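Local atomic coordinates of ABC transporter substrate-binding protein (Bradyrhizobium japonicum, PDB entry 4I1D), a protein that probably serves as the periplasmic substrate-binding component of an ABC transporter, perhaps for polyamines such as putrescine and spermidine, and here holds D-malate. Residues Asp58-Pro63 with Cys234-Ala239; Thr6-Gly11 with Asp37-Ala42; Tyr66-Gly71 with Tyr94-Ser99. One frame throughout, in Å; residues are numbered along the deposited sequence.

Contact 1 of 3, residues Asp58-Pro63 with Cys234-Ala239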
loop_
_atom_site.group_PDB
_atom_site.type_symbol
_atom_site.label_atom_id
_atom_site.label_comp_id
_atom_site.label_asym_id
_atom_site.label_seq_id
_atom_site.Cartn_x
_atom_site.Cartn_y
_atom_site.Cartn_z
ATOM N N ASP A 58 19.738 -31.518 -14.038
ATOM C CA ASP A 58 19.621 -32.331 -15.259
ATOM C C ASP A 58 18.250 -32.992 -15.362
ATOM O O ASP A 58 17.504 -32.799 -16.332
ATOM C CB ASP A 58 20.702 -33.415 -15.298
ATOM C CG ASP A 58 22.113 -32.837 -15.415
ATOM O OD1 ASP A 58 22.410 -32.210 -16.453
ATOM O OD2 ASP A 58 22.931 -33.020 -14.480
ATOM N N VAL A 59 17.929 -33.781 -14.349
ATOM C CA VAL A 59 16.735 -34.595 -14.370
ATOM C C VAL A 59 15.819 -34.189 -13.224
ATOM O O VAL A 59 16.253 -34.079 -12.081
ATOM C CB VAL A 59 17.073 -36.089 -14.262
ATOM C CG1 VAL A 59 15.805 -36.917 -14.221
ATOM C CG2 VAL A 59 17.963 -36.516 -15.429
ATOM N N VAL A 60 14.554 -33.966 -13.555
ATOM C CA VAL A 60 13.547 -33.574 -12.585
ATOM C C VAL A 60 12.400 -34.576 -12.543
ATOM O O VAL A 60 11.895 -35.009 -13.577
ATOM C CB VAL A 60 12.992 -32.176 -12.902
ATOM C CG1 VAL A 60 11.820 -31.850 -12.000
ATOM C CG2 VAL A 60 14.103 -31.140 -12.741
ATOM N N ASP A 61 12.021 -34.956 -11.331
ATOM C CA ASP A 61 10.875 -35.817 -11.090
ATOM C C ASP A 61 9.717 -34.926 -10.650
ATOM O O ASP A 61 9.796 -34.288 -9.604
ATOM C CB ASP A 61 11.211 -36.809 -9.982
ATOM C CG ASP A 61 9.988 -37.499 -9.428
ATOM O OD1 ASP A 61 9.107 -37.867 -10.237
ATOM O OD2 ASP A 61 9.908 -37.673 -8.188
ATOM N N THR A 62 8.648 -34.877 -11.442
ATOM C CA THR A 62 7.571 -33.923 -11.182
ATOM C C THR A 62 6.199 -34.444 -11.639
ATOM O O THR A 62 6.126 -35.303 -12.523
ATOM C CB THR A 62 7.901 -32.584 -11.886
ATOM O OG1 THR A 62 7.032 -31.545 -11.415
ATOM C CG2 THR A 62 7.756 -32.732 -13.396
ATOM N N PRO A 63 5.101 -33.937 -11.036
ATOM C CA PRO A 63 3.779 -34.326 -11.536
ATOM C C PRO A 63 3.692 -34.221 -13.053
ATOM O O PRO A 63 4.112 -33.242 -13.662
ATOM C CB PRO A 63 2.841 -33.323 -10.855
ATOM C CG PRO A 63 3.512 -33.095 -9.529
ATOM C CD PRO A 63 4.995 -33.064 -9.851
ATOM N N CYS A 234 11.798 -36.041 -16.490
ATOM C CA CYS A 234 12.085 -35.260 -17.693
ATOM C C CYS A 234 13.451 -34.619 -17.512
ATOM O O CYS A 234 13.985 -34.592 -16.404
ATOM C CB CYS A 234 11.039 -34.172 -17.901
ATOM S SG CYS A 234 10.871 -33.078 -16.457
ATOM N N ILE A 235 14.007 -34.099 -18.601
ATOM C CA ILE A 235 15.368 -33.596 -18.618
ATOM C C ILE A 235 15.313 -32.150 -19.037
ATOM O O ILE A 235 14.626 -31.817 -20.003
ATOM C CB ILE A 235 16.218 -34.374 -19.640
ATOM C CG1 ILE A 235 16.260 -35.858 -19.277
ATOM C CG2 ILE A 235 17.620 -33.782 -19.754
ATOM C CD1 ILE A 235 16.980 -36.719 -20.312
ATOM N N LEU A 236 16.021 -31.281 -18.321
ATOM C CA LEU A 236 15.972 -29.855 -18.639
ATOM C C LEU A 236 16.582 -29.578 -19.999
ATOM O O LEU A 236 17.588 -30.180 -20.376
ATOM C CB LEU A 236 16.648 -28.999 -17.562
ATOM C CG LEU A 236 15.773 -28.676 -16.345
ATOM C CD1 LEU A 236 15.662 -29.883 -15.473
ATOM C CD2 LEU A 236 16.329 -27.512 -15.546
ATOM N N LYS A 237 15.952 -28.683 -20.751
ATOM C CA LYS A 237 16.542 -28.205 -21.993
ATOM C C LYS A 237 17.869 -27.516 -21.652
ATOM O O LYS A 237 17.913 -26.624 -20.807
ATOM C CB LYS A 237 15.587 -27.229 -22.683
ATOM C CG LYS A 237 15.726 -27.174 -24.193
ATOM C CD LYS A 237 15.318 -28.496 -24.826
ATOM C CE LYS A 237 15.332 -28.409 -26.344
ATOM N NZ LYS A 237 14.341 -27.416 -26.852
ATOM N N GLY A 238 18.953 -27.942 -22.289
ATOM C CA GLY A 238 20.258 -27.369 -22.006
ATOM C C GLY A 238 20.949 -27.972 -20.790
ATOM O O GLY A 238 21.917 -27.412 -20.271
ATOM N N ALA A 239 20.455 -29.118 -20.331
ATOM C CA ALA A 239 21.060 -29.813 -19.198
ATOM C C ALA A 239 22.554 -30.045 -19.436
ATOM O O ALA A 239 22.952 -30.511 -20.504
ATOM C CB ALA A 239 20.342 -31.133 -18.934
#
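Val60 and Cys234 face each other as a hydrogen-bonded antiparallel pair, joined by Val60 N to Cys234 O (3.0 Å) and Cys234 N to Val60 O (3.1 Å). Next to them, Val59 and Ile235 form the non-hydrogen-bonded pair, their CA atoms 4.6 Å apart. A third backbone bond, Leu236 N to Asp58 O at 2.9 Å, follows where strand 219-235 ends, and the type II turn from Leu236 to Ala239 then brings Ala239 back beside Asp58.

The Leu236 side chain can be followed outward. Its CB passes 4.1 Å from Asp58 O; chi1 of -83° sets CG anti to the carbonyl carbon, beside the backbone N. CD1 then comes to 3.6 Å from Asp58 O and meets Val60 CG2 at 3.4 Å, tighter than usual for two carbons, as the two side chains cross obliquely. Helix 43-51 covers this side, with Ile46 on Val60 and Val50 on Leu236, whereas Val59 and Ile235 pack on the other face against Leu249 of helix 242-252.

At the turn, Asp58 OD1 lies 3.4 Å from Ala239 CB, a van der Waals contact of a carboxylate oxygen with a methyl group. The carboxylate is instead held by backbone N-H groups, OD1 by Asn241 and OD2 by Thr6. A buried charge with two such donors is probably well stabilised, and it links the chain just past the turn (Asn241 N) to strand 4-9 (Thr6 N), beside the apolar packing of Val59, Val60, Ile235 and Leu236.

Contact 2 of 3, residues Thr6-Gly11 with Asp37-Ala42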
loop_
_atom_site.group_PDB
_atom_site.type_symbol
_atom_site.label_atom_id
_atom_site.label_comp_id
_atom_site.label_asym_id
_atom_site.label_seq_id
_atom_site.Cartn_x
_atom_site.Cartn_y
_atom_site.Cartn_z
ATOM N N THR A 6 22.576 -34.225 -11.906
ATOM C CA THR A 6 21.861 -33.805 -10.716
ATOM C C THR A 6 20.391 -34.161 -10.901
ATOM O O THR A 6 19.749 -33.730 -11.866
ATOM C CB THR A 6 22.026 -32.308 -10.432
ATOM O OG1 THR A 6 23.386 -32.044 -10.082
ATOM C CG2 THR A 6 21.136 -31.888 -9.267
ATOM N N PHE A 7 19.891 -34.978 -9.983
ATOM C CA PHE A 7 18.522 -35.471 -10.001
ATOM C C PHE A 7 17.712 -34.733 -8.930
ATOM O O PHE A 7 18.143 -34.639 -7.782
ATOM C CB PHE A 7 18.534 -36.969 -9.706
ATOM C CG PHE A 7 17.172 -37.565 -9.544
ATOM C CD1 PHE A 7 16.475 -38.040 -10.646
ATOM C CD2 PHE A 7 16.582 -37.649 -8.294
ATOM C CE1 PHE A 7 15.217 -38.595 -10.501
ATOM C CE2 PHE A 7 15.317 -38.198 -8.138
ATOM C CZ PHE A 7 14.631 -38.670 -9.244
ATOM N N VAL A 8 16.539 -34.226 -9.293
ATOM C CA VAL A 8 15.748 -33.424 -8.365
ATOM C C VAL A 8 14.351 -34.012 -8.136
ATOM O O VAL A 8 13.620 -34.272 -9.087
ATOM C CB VAL A 8 15.592 -31.984 -8.899
ATOM C CG1 VAL A 8 14.809 -31.133 -7.917
ATOM C CG2 VAL A 8 16.967 -31.381 -9.192
ATOM N N SER A 9 13.981 -34.205 -6.872
ATOM C CA SER A 9 12.647 -34.690 -6.522
ATOM C C SER A 9 12.111 -33.923 -5.306
ATOM O O SER A 9 12.538 -32.797 -5.049
ATOM C CB SER A 9 12.663 -36.210 -6.276
ATOM O OG SER A 9 11.353 -36.722 -6.059
ATOM N N GLN A 10 11.189 -34.526 -4.556
ATOM C CA GLN A 10 10.466 -33.794 -3.510
ATOM C C GLN A 10 10.965 -34.050 -2.087
ATOM O O GLN A 10 10.372 -33.561 -1.123
ATOM C CB GLN A 10 8.957 -34.060 -3.594
ATOM C CG GLN A 10 8.189 -33.090 -4.476
ATOM C CD GLN A 10 7.565 -33.766 -5.687
ATOM O OE1 GLN A 10 8.263 -34.389 -6.491
ATOM N NE2 GLN A 10 6.245 -33.648 -5.820
ATOM N N GLY A 11 12.052 -34.804 -1.959
ATOM C CA GLY A 11 12.687 -35.019 -0.668
ATOM C C GLY A 11 11.918 -35.952 0.252
ATOM O O GLY A 11 11.009 -36.652 -0.191
ATOM N N ASP A 37 19.032 -33.174 -5.408
ATOM C CA ASP A 37 18.500 -31.938 -4.861
ATOM C C ASP A 37 17.013 -32.182 -4.609
ATOM O O ASP A 37 16.473 -33.217 -5.023
ATOM C CB ASP A 37 18.729 -30.774 -5.833
ATOM C CG ASP A 37 18.783 -29.420 -5.129
ATOM O OD1 ASP A 37 18.463 -29.360 -3.920
ATOM O OD2 ASP A 37 19.141 -28.414 -5.787
ATOM N N SER A 38 16.364 -31.244 -3.922
ATOM C CA SER A 38 14.947 -31.349 -3.590
ATOM C C SER A 38 14.281 -29.990 -3.638
ATOM O O SER A 38 14.896 -28.970 -3.322
ATOM C CB SER A 38 14.753 -31.942 -2.185
ATOM O OG SER A 38 15.323 -33.237 -2.114
ATOM N N ILE A 39 13.013 -29.983 -4.023
ATOM C CA ILE A 39 12.222 -28.769 -4.018
ATOM C C ILE A 39 10.748 -29.167 -4.098
ATOM O O ILE A 39 10.399 -30.129 -4.791
ATOM C CB ILE A 39 12.628 -27.825 -5.189
ATOM C CG1 ILE A 39 12.047 -26.422 -4.982
ATOM C CG2 ILE A 39 12.195 -28.402 -6.533
ATOM C CD1 ILE A 39 12.558 -25.391 -5.971
ATOM N N PRO A 40 9.882 -28.451 -3.364
ATOM C CA PRO A 40 8.442 -28.730 -3.406
ATOM C C PRO A 40 7.881 -28.579 -4.822
ATOM O O PRO A 40 7.260 -29.502 -5.361
ATOM C CB PRO A 40 7.851 -27.647 -2.492
ATOM C CG PRO A 40 8.977 -27.243 -1.587
ATOM C CD PRO A 40 10.214 -27.365 -2.425
ATOM N N ASP A 41 8.103 -27.411 -5.413
ATOM C CA ASP A 41 7.641 -27.127 -6.768
ATOM C C ASP A 41 8.812 -26.666 -7.623
ATOM O O ASP A 41 9.375 -25.592 -7.410
ATOM C CB ASP A 41 6.534 -26.064 -6.755
ATOM C CG ASP A 41 6.126 -25.617 -8.159
ATOM O OD1 ASP A 41 6.431 -26.339 -9.134
ATOM O OD2 ASP A 41 5.491 -24.544 -8.283
ATOM N N ALA A 42 9.159 -27.478 -8.612
ATOM C CA ALA A 42 10.367 -27.248 -9.388
ATOM C C ALA A 42 10.204 -26.216 -10.496
ATOM O O ALA A 42 11.188 -25.711 -11.022
ATOM C CB ALA A 42 10.845 -28.546 -9.975
HETATM O O HOH W 1 10.073 -31.585 -7.353
#
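Val8 pairs with Asp37, their CA atoms 4.7 Å apart, and Ser9 with Ser38, both in parallel register. The backbone bonds alternate: Asp37 N reaches Phe7 O, Ser9 N meets Asp37 O at a longer 3.3 Å, and Ile39 N closes on Ser9 O at 3.0 Å. Ser9 O also receives the CA-H of Ser38.

Val8 and Asp37 lie side by side on one face, Val8 CG2 being 3.8 Å from Asp37 CB. The other branch, CG1, is anti to the backbone N (chi1 -178°) and touches Ile39 CG2 at 4.0 Å. These strands are the two beta elements of a beta-alpha-beta unit, with helix 12-30 as the connection, in the periplasmic binding protein fold.

Asp37 OD1 accepts Ser38 N at 2.8 Å from above the carboxylate plane, while OD2 bonds Trp57 NE1 and forms a salt bridge with Arg208 of the second subunit. On the face that carries Ser9 and Ser38, Ser38 OG sits 3.5 Å from Gly11 CA; it bonds Gln15 OE1 and also Gly12 N of the second subunit. Past the strand ends, Gln10 CG rests 3.7 Å from Ile39 O, and a water donates to that same oxygen and, weakly, to Gln10 OE1.

Contact 3 of 3, residues Tyr66-Gly71 with Tyr94-Ser99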
loop_
_atom_site.group_PDB
_atom_site.type_symbol
_atom_site.label_atom_id
_atom_site.label_comp_id
_atom_site.label_asym_id
_atom_site.label_seq_id
_atom_site.Cartn_x
_atom_site.Cartn_y
_atom_site.Cartn_z
ATOM N N TYR A 66 2.903 -31.170 -15.435
ATOM C CA TYR A 66 3.893 -30.107 -15.590
ATOM C C TYR A 66 4.889 -30.446 -16.687
ATOM O O TYR A 66 5.447 -29.555 -17.329
ATOM C CB TYR A 66 4.634 -29.845 -14.274
ATOM C CG TYR A 66 3.735 -29.388 -13.148
ATOM C CD1 TYR A 66 2.603 -28.633 -13.405
ATOM C CD2 TYR A 66 4.009 -29.724 -11.831
ATOM C CE1 TYR A 66 1.772 -28.223 -12.383
ATOM C CE2 TYR A 66 3.184 -29.317 -10.801
ATOM C CZ TYR A 66 2.066 -28.566 -11.081
ATOM O OH TYR A 66 1.233 -28.157 -10.060
ATOM N N CYS A 67 5.118 -31.736 -16.897
ATOM C CA CYS A 67 5.973 -32.168 -17.994
ATOM C C CYS A 67 5.346 -31.793 -19.314
ATOM O O CYS A 67 6.042 -31.361 -20.226
ATOM C CB CYS A 67 6.221 -33.673 -17.942
ATOM S SG CYS A 67 7.109 -34.175 -16.463
ATOM N N LEU A 68 4.026 -31.950 -19.413
ATOM C CA LEU A 68 3.316 -31.593 -20.638
ATOM C C LEU A 68 3.402 -30.090 -20.879
ATOM O O LEU A 68 3.725 -29.648 -21.985
ATOM C CB LEU A 68 1.846 -32.046 -20.590
ATOM C CG LEU A 68 1.554 -33.480 -20.123
ATOM C CD1 LEU A 68 0.057 -33.790 -20.199
ATOM C CD2 LEU A 68 2.336 -34.489 -20.933
ATOM N N ARG A 69 3.112 -29.309 -19.841
ATOM C CA ARG A 69 3.181 -27.850 -19.930
ATOM C C ARG A 69 4.594 -27.409 -20.289
ATOM O O ARG A 69 4.802 -26.664 -21.247
ATOM C CB ARG A 69 2.759 -27.201 -18.606
ATOM C CG ARG A 69 1.318 -26.706 -18.566
ATOM C CD ARG A 69 1.077 -25.731 -17.403
ATOM N NE ARG A 69 0.791 -26.408 -16.135
ATOM C CZ ARG A 69 -0.433 -26.619 -15.649
ATOM N NH1 ARG A 69 -0.585 -27.245 -14.488
ATOM N NH2 ARG A 69 -1.508 -26.204 -16.317
ATOM N N GLY A 70 5.559 -27.884 -19.508
ATOM C CA GLY A 70 6.960 -27.590 -19.737
ATOM C C GLY A 70 7.471 -27.961 -21.118
ATOM O O GLY A 70 8.181 -27.176 -21.758
ATOM N N GLY A 71 7.127 -29.159 -21.581
ATOM C CA GLY A 71 7.552 -29.602 -22.896
ATOM C C GLY A 71 6.998 -28.695 -23.983
ATOM O O GLY A 71 7.678 -28.386 -24.969
ATOM N N TYR A 94 1.876 -44.337 -21.019
ATOM C CA TYR A 94 2.725 -44.139 -19.838
ATOM C C TYR A 94 3.888 -43.182 -20.090
ATOM O O TYR A 94 4.713 -42.955 -19.212
ATOM C CB TYR A 94 3.267 -45.471 -19.321
ATOM C CG TYR A 94 2.249 -46.337 -18.604
ATOM C CD1 TYR A 94 2.153 -46.327 -17.217
ATOM C CD2 TYR A 94 1.394 -47.175 -19.311
ATOM C CE1 TYR A 94 1.230 -47.123 -16.555
ATOM C CE2 TYR A 94 0.467 -47.975 -18.655
ATOM C CZ TYR A 94 0.397 -47.946 -17.279
ATOM O OH TYR A 94 -0.514 -48.742 -16.620
ATOM N N ARG A 95 3.960 -42.631 -21.293
ATOM C CA ARG A 95 4.995 -41.662 -21.617
ATOM C C ARG A 95 4.433 -40.529 -22.450
ATOM O O ARG A 95 3.281 -40.572 -22.888
ATOM C CB ARG A 95 6.167 -42.322 -22.345
ATOM C CG ARG A 95 5.773 -43.387 -23.327
ATOM C CD ARG A 95 7.006 -44.003 -23.960
ATOM N NE ARG A 95 6.684 -45.243 -24.657
ATOM C CZ ARG A 95 6.219 -45.296 -25.898
ATOM N NH1 ARG A 95 5.952 -46.469 -26.454
ATOM N NH2 ARG A 95 6.020 -44.180 -26.581
ATOM N N SER A 96 5.250 -39.503 -22.643
ATOM C CA SER A 96 4.867 -38.373 -23.466
ATOM C C SER A 96 6.077 -38.126 -24.331
ATOM O O SER A 96 7.069 -38.829 -24.191
ATOM C CB SER A 96 4.565 -37.148 -22.597
ATOM O OG SER A 96 5.761 -36.446 -22.285
ATOM N N PRO A 97 6.015 -37.130 -25.229
ATOM C CA PRO A 97 7.218 -36.858 -26.020
ATOM C C PRO A 97 8.355 -36.318 -25.150
ATOM O O PRO A 97 9.510 -36.334 -25.583
ATOM C CB PRO A 97 6.755 -35.777 -27.001
ATOM C CG PRO A 97 5.274 -35.917 -27.058
ATOM C CD PRO A 97 4.869 -36.323 -25.672
ATOM N N TYR A 98 8.022 -35.869 -23.941
ATOM C CA TYR A 98 8.976 -35.194 -23.067
ATOM C C TYR A 98 9.200 -35.882 -21.724
ATOM O O TYR A 98 9.975 -35.390 -20.909
ATOM C CB TYR A 98 8.497 -33.773 -22.764
ATOM C CG TYR A 98 7.996 -33.007 -23.959
ATOM C CD1 TYR A 98 8.879 -32.433 -24.857
ATOM C CD2 TYR A 98 6.634 -32.841 -24.177
ATOM C CE1 TYR A 98 8.428 -31.724 -25.950
ATOM C CE2 TYR A 98 6.170 -32.134 -25.270
ATOM C CZ TYR A 98 7.075 -31.577 -26.153
ATOM O OH TYR A 98 6.630 -30.865 -27.246
ATOM N N SER A 99 8.516 -36.990 -21.465
ATOM C CA SER A 99 8.582 -37.578 -20.132
ATOM C C SER A 99 8.276 -39.061 -20.118
ATOM O O SER A 99 7.755 -39.601 -21.092
ATOM C CB SER A 99 7.612 -36.864 -19.195
ATOM O OG SER A 99 6.273 -37.137 -19.565
#
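Tyr98 lays one face of its ring over Gly71, a CH-pi contact in which Gly71 CA stands 3.5 Å from the ring centroid and only 6° off the normal. Pro97 CB covers the centre of the opposite face, so the ring is sandwiched. Further out, Tyr98 CZ lies 3.5 Å from Gly71 O. A CB on Gly71 would run into Tyr98 CD2, so the close approach depends on glycine. An alanine in place of Tyr98 would probably open a gap over Gly71 and strip Pro97 CB of its aromatic partner.

The other contacts across the interface are van der Waals. Cys67 CB meets Ser99 CB at 3.7 Å, with SG only slightly farther, and Leu68 CD2 reaches Ser96 CB at 3.8 Å. Cys67 also packs on Ser232 and Cys234 of strand 219-235.

Hydrogen bonds shape the loop itself. With chi1 at 84°, Ser96 OG lies between the backbone N and the carbonyl carbon; it accepts Tyr98 N at 2.9 Å and pairs with Ser99 OG. Ser96 N bonds Ser99 O. The bond from Tyr98 N to Ser96 OG makes an ST turn, which presents Tyr98 to helix 64-72 just ahead of strand 100-112.

In the fold
All three contacts lie on the same side of the chain's centre. Contacts 1 and 2 are 10 Å apart, centre to centre, and share one mixed sheet, in the order 33-38, 4-9, 59-63, 219-235. Contact 3 is also 10 Å from contact 1 but 17 Å from contact 2; its helix 64-72 follows strand 59-63 directly. Both segments of contact 2 precede contact 1 in the sequence, and contact 3 falls between the two segments of contact 1. Strand 219-235, from late in the chain, joins the early strands antiparallel to 59-63, consistent with a type II periplasmic binding protein fold. The side chain of Pro40, just past strand 33-38, is about 4 Å from a bound D-malate.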